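Local coordinates for protein uronate isomerase (Bacillus halodurans C-125, PDB 3HK8) that probably catalyses the zinc-dependent interconversion of aldo- and keto-uronates such as D-glucuronate and D-fructuronate, at residues Asp24-Leu29 / His353-Val358; Met142-Phe147 / Phe165-Arg170; Thr299-Glu304 / Trp325-Asn330. All coordinates share one frame; numbering follows the deposited sequence.

Contact 1: Asp24-Leu29 / His353-Val358. With ZN (zinc ion), chain E; HDL (D-arabinohydroxamic acid), chain C.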
loop_
_atom_site.group_PDB
_atom_site.type_symbol
_atom_site.label_atom_id
_atom_site.label_comp_id
_atom_site.label_asym_id
_atom_site.label_seq_id
_atom_site.Cartn_x
_atom_site.Cartn_y
_atom_site.Cartn_z
ATOM N N ASP A 24 4.968 -38.117 19.800
ATOM C CA ASP A 24 4.180 -36.889 19.763
ATOM C C ASP A 24 5.205 -35.756 19.704
ATOM O O ASP A 24 5.770 -35.374 20.735
ATOM C CB ASP A 24 3.349 -36.782 21.040
ATOM C CG ASP A 24 2.141 -35.901 20.868
ATOM O OD1 ASP A 24 2.202 -34.942 20.068
ATOM O OD2 ASP A 24 1.132 -36.167 21.537
ATOM N N MET A 25 5.434 -35.201 18.516
ATOM C CA MET A 25 6.472 -34.183 18.380
ATOM C C MET A 25 6.200 -32.743 18.804
ATOM O O MET A 25 7.035 -31.867 18.598
ATOM C CB MET A 25 7.086 -34.242 16.969
ATOM C CG MET A 25 6.100 -34.276 15.823
ATOM S SD MET A 25 5.415 -32.662 15.463
ATOM C CE MET A 25 6.809 -31.883 14.772
ATOM N N HIS A 26 5.044 -32.500 19.407
ATOM C CA HIS A 26 4.734 -31.185 19.952
ATOM C C HIS A 26 3.590 -31.244 20.949
ATOM O O HIS A 26 2.439 -31.502 20.587
ATOM C CB HIS A 26 4.390 -30.152 18.880
ATOM C CG HIS A 26 3.971 -28.834 19.456
ATOM N ND1 HIS A 26 4.767 -28.122 20.328
ATOM C CD2 HIS A 26 2.825 -28.123 19.330
ATOM C CE1 HIS A 26 4.131 -27.030 20.714
ATOM N NE2 HIS A 26 2.950 -27.008 20.124
ATOM N N THR A 27 3.924 -31.005 22.213
ATOM C CA THR A 27 2.944 -31.000 23.292
ATOM C C THR A 27 3.340 -29.919 24.290
ATOM O O THR A 27 4.376 -29.260 24.139
ATOM C CB THR A 27 2.918 -32.331 24.077
ATOM O OG1 THR A 27 4.058 -32.384 24.948
ATOM C CG2 THR A 27 2.947 -33.533 23.128
ATOM N N HIS A 28 2.501 -29.752 25.307
ATOM C CA HIS A 28 2.738 -28.797 26.372
ATOM C C HIS A 28 2.705 -29.594 27.671
ATOM O O HIS A 28 2.202 -29.136 28.700
ATOM C CB HIS A 28 1.663 -27.707 26.350
ATOM C CG HIS A 28 1.718 -26.850 25.123
ATOM N ND1 HIS A 28 2.566 -25.770 25.009
ATOM C CD2 HIS A 28 1.091 -26.966 23.928
ATOM C CE1 HIS A 28 2.460 -25.258 23.796
ATOM N NE2 HIS A 28 1.573 -25.966 23.119
ATOM N N LEU A 29 3.236 -30.812 27.594
ATOM C CA LEU A 29 3.317 -31.696 28.747
ATOM C C LEU A 29 4.738 -31.606 29.281
ATOM O O LEU A 29 5.630 -31.092 28.604
ATOM C CB LEU A 29 3.001 -33.141 28.347
ATOM C CG LEU A 29 1.605 -33.353 27.757
ATOM C CD1 LEU A 29 1.388 -34.830 27.431
ATOM C CD2 LEU A 29 0.561 -32.860 28.753
ATOM N N HIS A 353 0.193 -34.169 15.656
ATOM C CA HIS A 353 0.837 -33.969 16.948
ATOM C C HIS A 353 -0.371 -33.646 17.836
ATOM O O HIS A 353 -1.396 -33.197 17.326
ATOM C CB HIS A 353 1.850 -32.808 16.924
ATOM C CG HIS A 353 1.235 -31.453 16.763
ATOM N ND1 HIS A 353 0.994 -30.883 15.529
ATOM C CD2 HIS A 353 0.815 -30.551 17.682
ATOM C CE1 HIS A 353 0.451 -29.688 15.697
ATOM N NE2 HIS A 353 0.333 -29.462 16.993
ATOM N N SER A 354 -0.272 -33.874 19.141
ATOM C CA SER A 354 -1.414 -33.630 20.025
ATOM C C SER A 354 -1.549 -32.215 20.570
ATOM O O SER A 354 -2.665 -31.724 20.733
ATOM C CB SER A 354 -1.379 -34.584 21.217
ATOM O OG SER A 354 -0.365 -34.192 22.132
ATOM N N ASP A 355 -0.421 -31.569 20.860
ATOM C CA ASP A 355 -0.431 -30.230 21.431
ATOM C C ASP A 355 -1.093 -30.317 22.809
ATOM O O ASP A 355 -1.640 -29.336 23.310
ATOM C CB ASP A 355 -1.235 -29.276 20.544
ATOM C CG ASP A 355 -0.510 -27.966 20.297
ATOM O OD1 ASP A 355 -0.011 -27.365 21.272
ATOM O OD2 ASP A 355 -0.437 -27.542 19.126
ATOM N N ALA A 356 -1.040 -31.496 23.418
ATOM C CA ALA A 356 -1.673 -31.707 24.715
ATOM C C ALA A 356 -1.154 -30.793 25.824
ATOM O O ALA A 356 0.055 -30.621 25.990
ATOM C CB ALA A 356 -1.528 -33.165 25.136
ATOM N N ARG A 357 -2.093 -30.210 26.566
ATOM C CA ARG A 357 -1.794 -29.327 27.689
ATOM C C ARG A 357 -2.070 -30.090 28.976
ATOM O O ARG A 357 -1.507 -29.782 30.028
ATOM C CB ARG A 357 -2.676 -28.071 27.637
ATOM C CG ARG A 357 -2.110 -26.954 26.785
ATOM C CD ARG A 357 -3.154 -25.899 26.524
ATOM N NE ARG A 357 -2.595 -24.716 25.880
ATOM C CZ ARG A 357 -1.928 -23.754 26.512
ATOM N NH1 ARG A 357 -1.726 -23.824 27.822
ATOM N NH2 ARG A 357 -1.472 -22.709 25.832
ATOM N N VAL A 358 -2.952 -31.080 28.877
ATOM C CA VAL A 358 -3.317 -31.916 30.010
ATOM C C VAL A 358 -2.995 -33.366 29.634
ATOM O O VAL A 358 -3.421 -33.856 28.585
ATOM C CB VAL A 358 -4.823 -31.773 30.341
ATOM C CG1 VAL A 358 -5.167 -32.560 31.601
ATOM C CG2 VAL A 358 -5.167 -30.295 30.514
HETATM ZN ZN ZN E . 1.381 -25.887 21.084
HETATM O O1A HDL C . 2.234 -23.906 20.741
HETATM C C1 HDL C . 1.400 -22.967 20.651
HETATM O O1B HDL C . 1.693 -21.752 20.550
HETATM C C2 HDL C . -0.100 -23.313 20.658
HETATM O O2 HDL C . -0.263 -24.714 20.397
HETATM C C3 HDL C . -0.714 -22.921 22.033
HETATM O O3 HDL C . -0.200 -23.739 23.084
HETATM C C4 HDL C . -2.281 -23.007 22.107
HETATM O O4 HDL C . -2.781 -22.188 23.161
HETATM C C5 HDL C . -2.829 -24.441 22.338
HETATM O O5 HDL C . -3.496 -24.739 23.330
HETATM N N6 HDL C . -2.548 -25.361 21.405
HETATM O O6 HDL C . -3.137 -25.357 20.179
HETATM O O HOH W 1 1.212 -30.316 31.368
HETATM O O HOH W 2 0.045 -27.483 30.021
#
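H353 brings its ring edge, at CD2, against the H26 carbonyl; the same CD2 lies 3.6 Å from CD2 of H26, the rings side by side with planes 56° apart. Its NE2 donates to D355 OD2, which it meets from above the carboxylate plane. S354 grips both oxygens of D24 on their syn sides: N to OD1 at 2.8 Å, OG to OD2 at 2.5 Å. A chi1 of 74° holds OG over its own backbone, where it also accepts from A356 N in an ST turn. With an alanine at D24, S354 N and OG and the W366 indole N-H would probably lose their carboxylate acceptors. D355 N donates to H26 O; D355 OD1 bonds the zinc ion at 2.0 Å beside NE2 of H26 and H28; HDL O1A and O2 complete the site. The H28 ring is nearly coplanar with this carboxylate (15°). A356 O takes H28 N at 2.7 Å. R357 runs alongside H28, then extends so that NE reaches HDL O5 at 2.7 Å. V358 offers its backbone to L29 CD2. The first loop, with the HxH motif of the amidohydrolase barrel, leaves strand 22-24; L362 of helix 361-386 packs on D24, L29 and S354.

Contact 2: Met142-Phe147 / Phe165-Arg170. With HDL (D-arabinohydroxamic acid), chain C.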
loop_
_atom_site.group_PDB
_atom_site.type_symbol
_atom_site.label_atom_id
_atom_site.label_comp_id
_atom_site.label_asym_id
_atom_site.label_seq_id
_atom_site.Cartn_x
_atom_site.Cartn_y
_atom_site.Cartn_z
ATOM N N MET A 142 8.316 -31.976 24.606
ATOM C CA MET A 142 7.822 -30.889 25.440
ATOM C C MET A 142 8.043 -29.557 24.741
ATOM O O MET A 142 8.691 -29.489 23.697
ATOM C CB MET A 142 8.596 -30.833 26.778
ATOM C CG MET A 142 8.621 -32.104 27.635
ATOM S SD MET A 142 9.586 -31.911 29.205
ATOM C CE MET A 142 11.192 -32.074 28.599
ATOM N N THR A 143 7.485 -28.506 25.331
ATOM C CA THR A 143 7.668 -27.135 24.858
ATOM C C THR A 143 8.346 -26.506 26.083
ATOM O O THR A 143 7.709 -26.312 27.125
ATOM C CB THR A 143 6.333 -26.406 24.592
ATOM O OG1 THR A 143 5.678 -26.999 23.464
ATOM C CG2 THR A 143 6.584 -24.926 24.291
ATOM N N ASN A 144 9.635 -26.215 25.967
ATOM C CA ASN A 144 10.382 -25.663 27.086
ATOM C C ASN A 144 10.812 -24.221 26.857
ATOM O O ASN A 144 11.682 -23.936 26.036
ATOM C CB ASN A 144 11.592 -26.561 27.353
ATOM C CG ASN A 144 11.193 -28.015 27.521
ATOM O OD1 ASN A 144 10.676 -28.416 28.569
ATOM N ND2 ASN A 144 11.397 -28.806 26.479
ATOM N N ASP A 145 10.187 -23.319 27.609
ATOM C CA ASP A 145 10.448 -21.891 27.509
ATOM C C ASP A 145 11.323 -21.392 28.659
ATOM O O ASP A 145 10.867 -21.264 29.793
ATOM C CB ASP A 145 9.111 -21.140 27.488
ATOM C CG ASP A 145 9.278 -19.633 27.489
ATOM O OD1 ASP A 145 10.401 -19.141 27.237
ATOM O OD2 ASP A 145 8.268 -18.939 27.732
ATOM N N PRO A 146 12.600 -21.097 28.370
ATOM C CA PRO A 146 13.553 -20.610 29.373
ATOM C C PRO A 146 13.223 -19.217 29.914
ATOM O O PRO A 146 13.901 -18.724 30.813
ATOM C CB PRO A 146 14.878 -20.635 28.619
ATOM C CG PRO A 146 14.458 -20.268 27.220
ATOM C CD PRO A 146 13.220 -21.135 27.032
ATOM N N PHE A 147 12.189 -18.586 29.368
ATOM C CA PHE A 147 11.789 -17.253 29.811
ATOM C C PHE A 147 10.701 -17.330 30.869
ATOM O O PHE A 147 10.300 -16.312 31.437
ATOM C CB PHE A 147 11.312 -16.427 28.616
ATOM C CG PHE A 147 12.402 -16.111 27.638
ATOM C CD1 PHE A 147 13.350 -15.139 27.930
ATOM C CD2 PHE A 147 12.519 -16.825 26.449
ATOM C CE1 PHE A 147 14.401 -14.884 27.053
ATOM C CE2 PHE A 147 13.567 -16.578 25.564
ATOM C CZ PHE A 147 14.512 -15.605 25.868
ATOM N N PHE A 165 10.514 -38.348 27.572
ATOM C CA PHE A 165 10.274 -36.939 27.274
ATOM C C PHE A 165 11.473 -36.245 26.627
ATOM O O PHE A 165 12.610 -36.392 27.076
ATOM C CB PHE A 165 9.867 -36.205 28.552
ATOM C CG PHE A 165 8.553 -36.668 29.112
ATOM C CD1 PHE A 165 7.394 -35.923 28.914
ATOM C CD2 PHE A 165 8.462 -37.887 29.783
ATOM C CE1 PHE A 165 6.165 -36.382 29.367
ATOM C CE2 PHE A 165 7.235 -38.361 30.242
ATOM C CZ PHE A 165 6.083 -37.607 30.033
ATOM N N HIS A 166 11.212 -35.491 25.563
ATOM C CA HIS A 166 12.274 -34.778 24.866
ATOM C C HIS A 166 12.055 -33.277 24.925
ATOM O O HIS A 166 10.920 -32.799 24.949
ATOM C CB HIS A 166 12.355 -35.247 23.412
ATOM C CG HIS A 166 12.567 -36.721 23.284
ATOM N ND1 HIS A 166 11.526 -37.623 23.299
ATOM C CD2 HIS A 166 13.702 -37.455 23.241
ATOM C CE1 HIS A 166 12.011 -38.850 23.275
ATOM N NE2 HIS A 166 13.329 -38.777 23.240
ATOM N N ALA A 167 13.151 -32.535 24.935
ATOM C CA ALA A 167 13.079 -31.088 25.017
ATOM C C ALA A 167 13.038 -30.391 23.663
ATOM O O ALA A 167 13.566 -30.885 22.670
ATOM C CB ALA A 167 14.264 -30.558 25.831
ATOM N N ALA A 168 12.382 -29.237 23.646
ATOM C CA ALA A 168 12.284 -28.397 22.463
ATOM C C ALA A 168 12.421 -26.977 23.013
ATOM O O ALA A 168 11.682 -26.575 23.918
ATOM C CB ALA A 168 10.934 -28.585 21.769
ATOM N N LEU A 169 13.381 -26.230 22.481
ATOM C CA LEU A 169 13.644 -24.868 22.935
ATOM C C LEU A 169 12.681 -23.838 22.326
ATOM O O LEU A 169 12.839 -23.438 21.173
ATOM C CB LEU A 169 15.102 -24.506 22.609
ATOM C CG LEU A 169 15.638 -23.110 22.959
ATOM C CD1 LEU A 169 15.476 -22.821 24.452
ATOM C CD2 LEU A 169 17.101 -23.033 22.562
ATOM N N ARG A 170 11.683 -23.418 23.106
ATOM C CA ARG A 170 10.701 -22.440 22.646
ATOM C C ARG A 170 11.292 -21.046 22.797
ATOM O O ARG A 170 11.793 -20.695 23.866
ATOM C CB ARG A 170 9.403 -22.561 23.450
ATOM C CG ARG A 170 8.325 -21.554 23.040
ATOM C CD ARG A 170 7.936 -21.683 21.563
ATOM N NE ARG A 170 6.947 -22.728 21.366
ATOM C CZ ARG A 170 5.649 -22.519 21.139
ATOM N NH1 ARG A 170 5.161 -21.287 21.059
ATOM N NH2 ARG A 170 4.829 -23.555 21.030
HETATM O O1A HDL C . 2.234 -23.906 20.741
HETATM C C1 HDL C . 1.400 -22.967 20.651
HETATM O O1B HDL C . 1.693 -21.752 20.550
HETATM C C2 HDL C . -0.100 -23.313 20.658
HETATM O O2 HDL C . -0.263 -24.714 20.397
HETATM C C3 HDL C . -0.714 -22.921 22.033
HETATM O O3 HDL C . -0.200 -23.739 23.084
HETATM C C4 HDL C . -2.281 -23.007 22.107
HETATM O O4 HDL C . -2.781 -22.188 23.161
HETATM C C5 HDL C . -2.829 -24.441 22.338
HETATM O O5 HDL C . -3.496 -24.739 23.330
HETATM N N6 HDL C . -2.548 -25.361 21.405
HETATM O O6 HDL C . -3.137 -25.357 20.179
HETATM O O HOH W 3 7.089 -25.461 20.753
#
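T143 and R170 interlock: methyl CG2 of T143, anti to its backbone N (chi1 of OG1 -68°), rests in the bend of the arginine, 3.8 Å from R170 CB and 3.7 Å from R170 NE. R170 starts straight and then kinks at chi2 and chi3, so the chain curls round the methyl and NH2 reaches HDL O1A at 2.6 Å, in the guanidinium plane. A water accepts from R170 NE and D172 pairs with NH1, so with the ligand at NH2 all three guanidinium nitrogens have a partner; T143 is itself anchored through OG1 to T27 O. Further along, the A168 methyl presses on the M142 carbonyl oxygen. M142 puts CG at the rim of the F165 ring, 4.2 Å from CD1, and bends at chi3 to lay CE over the H166-A167 backbone. At the far end the P146 ring meets L169 at about a right angle, with P146 CD 3.8 Å from L169 CD1. Three backbone bonds fix the register: M142 N to H166 O, N144 N to A168 O, and R170 N to N144 O, the last two flanking N144 as in a parallel bridge. An Asx turn, F147 N to D145 OD1, then turns the chain toward helix 149-157. The contact prolongs the pairing of parallel strands 137-141 and 165-166, while M215 and W211 of helix 198-215 cover N144, P146, A167 and L169.

Contact 3: Thr299-Glu304 / Trp325-Asn330. With HDL (D-arabinohydroxamic acid), chain C; CO3 (carbonate ion), chain D.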
loop_
_atom_site.group_PDB
_atom_site.type_symbol
_atom_site.label_atom_id
_atom_site.label_comp_id
_atom_site.label_asym_id
_atom_site.label_seq_id
_atom_site.Cartn_x
_atom_site.Cartn_y
_atom_site.Cartn_z
ATOM N N THR A 299 4.030 -25.702 10.507
ATOM C CA THR A 299 2.606 -25.994 10.624
ATOM C C THR A 299 1.944 -24.618 10.612
ATOM O O THR A 299 2.484 -23.658 11.172
ATOM C CB THR A 299 2.247 -26.756 11.927
ATOM O OG1 THR A 299 0.936 -27.332 11.792
ATOM C CG2 THR A 299 2.260 -25.823 13.135
ATOM N N MET A 300 0.795 -24.505 9.957
ATOM C CA MET A 300 0.118 -23.216 9.885
ATOM C C MET A 300 -1.296 -23.280 10.448
ATOM O O MET A 300 -1.958 -24.325 10.407
ATOM C CB MET A 300 0.156 -22.707 8.437
ATOM C CG MET A 300 1.612 -22.506 7.957
ATOM S SD MET A 300 1.840 -21.836 6.317
ATOM C CE MET A 300 1.680 -20.077 6.713
ATOM N N LEU A 301 -1.745 -22.157 10.991
ATOM C CA LEU A 301 -3.048 -22.070 11.629
ATOM C C LEU A 301 -4.247 -21.814 10.711
ATOM O O LEU A 301 -5.352 -22.271 10.993
ATOM C CB LEU A 301 -2.990 -21.000 12.721
ATOM C CG LEU A 301 -4.075 -20.975 13.797
ATOM C CD1 LEU A 301 -4.158 -22.331 14.494
ATOM C CD2 LEU A 301 -3.743 -19.868 14.803
ATOM N N SER A 302 -4.038 -21.093 9.618
ATOM C CA SER A 302 -5.136 -20.790 8.710
ATOM C C SER A 302 -5.495 -21.928 7.753
ATOM O O SER A 302 -4.622 -22.531 7.134
ATOM C CB SER A 302 -4.817 -19.534 7.898
ATOM O OG SER A 302 -5.873 -19.226 7.001
ATOM N N ARG A 303 -6.790 -22.210 7.633
ATOM C CA ARG A 303 -7.262 -23.253 6.725
ATOM C C ARG A 303 -6.865 -22.898 5.287
ATOM O O ARG A 303 -6.603 -23.776 4.455
ATOM C CB ARG A 303 -8.787 -23.374 6.800
ATOM C CG ARG A 303 -9.352 -24.479 5.920
ATOM C CD ARG A 303 -10.851 -24.354 5.723
ATOM N NE ARG A 303 -11.381 -25.457 4.926
ATOM C CZ ARG A 303 -12.571 -25.447 4.331
ATOM N NH1 ARG A 303 -13.356 -24.383 4.431
ATOM N NH2 ARG A 303 -12.989 -26.514 3.657
ATOM N N GLU A 304 -6.816 -21.602 5.004
ATOM C CA GLU A 304 -6.481 -21.107 3.669
ATOM C C GLU A 304 -4.997 -21.166 3.283
ATOM O O GLU A 304 -4.632 -20.830 2.157
ATOM C CB GLU A 304 -6.994 -19.668 3.511
ATOM C CG GLU A 304 -8.518 -19.541 3.428
ATOM C CD GLU A 304 -9.240 -20.027 4.682
ATOM O OE1 GLU A 304 -8.872 -19.594 5.798
ATOM O OE2 GLU A 304 -10.190 -20.829 4.554
ATOM N N TRP A 325 -2.782 -28.206 13.415
ATOM C CA TRP A 325 -2.674 -27.344 14.573
ATOM C C TRP A 325 -3.852 -26.511 15.072
ATOM O O TRP A 325 -4.477 -25.757 14.312
ATOM C CB TRP A 325 -1.464 -26.427 14.338
ATOM C CG TRP A 325 -1.103 -25.505 15.460
ATOM C CD1 TRP A 325 -1.079 -25.798 16.792
ATOM C CD2 TRP A 325 -0.609 -24.164 15.334
ATOM N NE1 TRP A 325 -0.594 -24.720 17.508
ATOM C CE2 TRP A 325 -0.298 -23.707 16.636
ATOM C CE3 TRP A 325 -0.397 -23.304 14.244
ATOM C CZ2 TRP A 325 0.215 -22.427 16.881
ATOM C CZ3 TRP A 325 0.110 -22.032 14.488
ATOM C CH2 TRP A 325 0.411 -21.606 15.799
ATOM N N TRP A 326 -4.146 -26.682 16.363
ATOM C CA TRP A 326 -5.149 -25.884 17.065
ATOM C C TRP A 326 -6.534 -25.831 16.409
ATOM O O TRP A 326 -7.319 -26.778 16.506
ATOM C CB TRP A 326 -4.564 -24.474 17.182
ATOM C CG TRP A 326 -5.011 -23.604 18.310
ATOM C CD1 TRP A 326 -6.187 -23.665 19.007
ATOM C CD2 TRP A 326 -4.320 -22.446 18.789
ATOM N NE1 TRP A 326 -6.269 -22.607 19.888
ATOM C CE2 TRP A 326 -5.136 -21.844 19.773
ATOM C CE3 TRP A 326 -3.084 -21.855 18.474
ATOM C CZ2 TRP A 326 -4.758 -20.676 20.451
ATOM C CZ3 TRP A 326 -2.709 -20.687 19.150
ATOM C CH2 TRP A 326 -3.548 -20.115 20.126
ATOM N N PHE A 327 -6.837 -24.709 15.758
ATOM C CA PHE A 327 -8.127 -24.540 15.089
ATOM C C PHE A 327 -8.277 -25.458 13.871
ATOM O O PHE A 327 -9.369 -25.584 13.318
ATOM C CB PHE A 327 -8.325 -23.075 14.675
ATOM C CG PHE A 327 -8.205 -22.105 15.821
ATOM C CD1 PHE A 327 -8.972 -22.272 16.979
ATOM C CD2 PHE A 327 -7.306 -21.050 15.762
ATOM C CE1 PHE A 327 -8.837 -21.394 18.070
ATOM C CE2 PHE A 327 -7.162 -20.165 16.846
ATOM C CZ PHE A 327 -7.931 -20.343 17.999
ATOM N N MET A 328 -7.176 -26.088 13.458
ATOM C CA MET A 328 -7.186 -27.030 12.334
ATOM C C MET A 328 -7.456 -28.451 12.862
ATOM O O MET A 328 -7.805 -29.357 12.101
ATOM C CB MET A 328 -5.819 -27.041 11.619
ATOM C CG MET A 328 -5.408 -25.750 10.893
ATOM S SD MET A 328 -6.362 -25.387 9.405
ATOM C CE MET A 328 -7.701 -24.511 10.135
ATOM N N ASN A 329 -7.298 -28.635 14.171
ATOM C CA ASN A 329 -7.455 -29.952 14.790
ATOM C C ASN A 329 -8.901 -30.392 15.032
ATOM O O ASN A 329 -9.305 -30.666 16.158
ATOM C CB ASN A 329 -6.645 -29.995 16.094
ATOM C CG ASN A 329 -6.372 -31.414 16.571
ATOM O OD1 ASN A 329 -6.366 -32.356 15.780
ATOM N ND2 ASN A 329 -6.130 -31.568 17.869
ATOM N N ASN A 330 -9.665 -30.462 13.949
ATOM C CA ASN A 330 -11.064 -30.873 13.970
ATOM C C ASN A 330 -11.238 -31.864 12.821
ATOM O O ASN A 330 -10.703 -31.657 11.734
ATOM C CB ASN A 330 -11.966 -29.649 13.784
ATOM C CG ASN A 330 -11.870 -28.678 14.950
ATOM O OD1 ASN A 330 -12.398 -28.942 16.032
ATOM N ND2 ASN A 330 -11.173 -27.559 14.743
HETATM O O1A HDL C . 2.234 -23.906 20.741
HETATM C C1 HDL C . 1.400 -22.967 20.651
HETATM O O1B HDL C . 1.693 -21.752 20.550
HETATM C C2 HDL C . -0.100 -23.313 20.658
HETATM O O2 HDL C . -0.263 -24.714 20.397
HETATM C C3 HDL C . -0.714 -22.921 22.033
HETATM O O3 HDL C . -0.200 -23.739 23.084
HETATM C C4 HDL C . -2.281 -23.007 22.107
HETATM O O4 HDL C . -2.781 -22.188 23.161
HETATM C C5 HDL C . -2.829 -24.441 22.338
HETATM O O5 HDL C . -3.496 -24.739 23.330
HETATM N N6 HDL C . -2.548 -25.361 21.405
HETATM O O6 HDL C . -3.137 -25.357 20.179
HETATM C C CO3 D . -9.481 -21.462 21.862
HETATM O O1 CO3 D . -10.462 -21.017 21.131
HETATM O O2 CO3 D . -9.732 -22.018 23.016
HETATM O O3 CO3 D . -8.247 -21.326 21.455
HETATM O O HOH W 4 -1.618 -27.024 11.065
#
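L301 lays its CD1 methyl over a face of the W325 indole, 4.2 Å from the centroid of the six-membered ring and 24° off its normal, a CH-pi contact. With CG anti to the backbone N (chi1 -163°), the leucine fork wedges between three aromatic side chains: CD1 also touches W326 CB at 3.5 Å and F327 CD2 at 3.6 Å, while L301 CB lies against W325 CZ3. The W325 face that receives L301 takes the W326 CE3 edge as well. On its other flank, T299 crosses W325 at about a right angle and sets CG2 near CE3; its hydroxyl is bonded to F322 O. No direct hydrogen bond joins the segments, but one water donates to T299 OG1 and M300 O and accepts from W325 N. Strands 296-300 and 319-321 are parallel neighbours joined through helix 306-315, a beta-alpha-beta crossover, and both segments follow their strands into the loops of the barrel, where W325 and W326 line the ligand pocket. W325 NE1 donates to HDL O2 at 2.9 Å, almost straight at 177°. W326 is sandwiched, F327 CZ over one face and HDL C4 over the opposite one; its NE1 donates to O3 of a carbonate, probably from the crystallisation liquor, that residues of a second subunit also hold. M328, bent at chi2 and chi3, tucks CE 3.4 Å from L301 O and 3.7 Å from R303 CB. R303 points on to E336 of its own chain and to E336 of the second subunit, and F327 O accepts from H307 of that subunit.

All three contacts meet at the bound D-arabinohydroxamic acid: contact 1 supplies R357 and the three protein ligands of the zinc ion, contact 2 adds R170 at one carboxylate oxygen, and contact 3 brings W325 and W326 to the sugar-like chain. Contacts 2 and 3 both lie within the long loop closed by contact 1, one after the other, their centres about 22 Å apart on opposite sides of the chain's centre and their nearest atoms about 6 Å apart. Contact 1 bridges them. T143 OG1 lies 2.7 Å from T27 O, a probable hydrogen bond that ties contact 2 to the metal-binding loop, while W325 CD1 packs 3.0 Å from the zinc ligand D355 at its OD2.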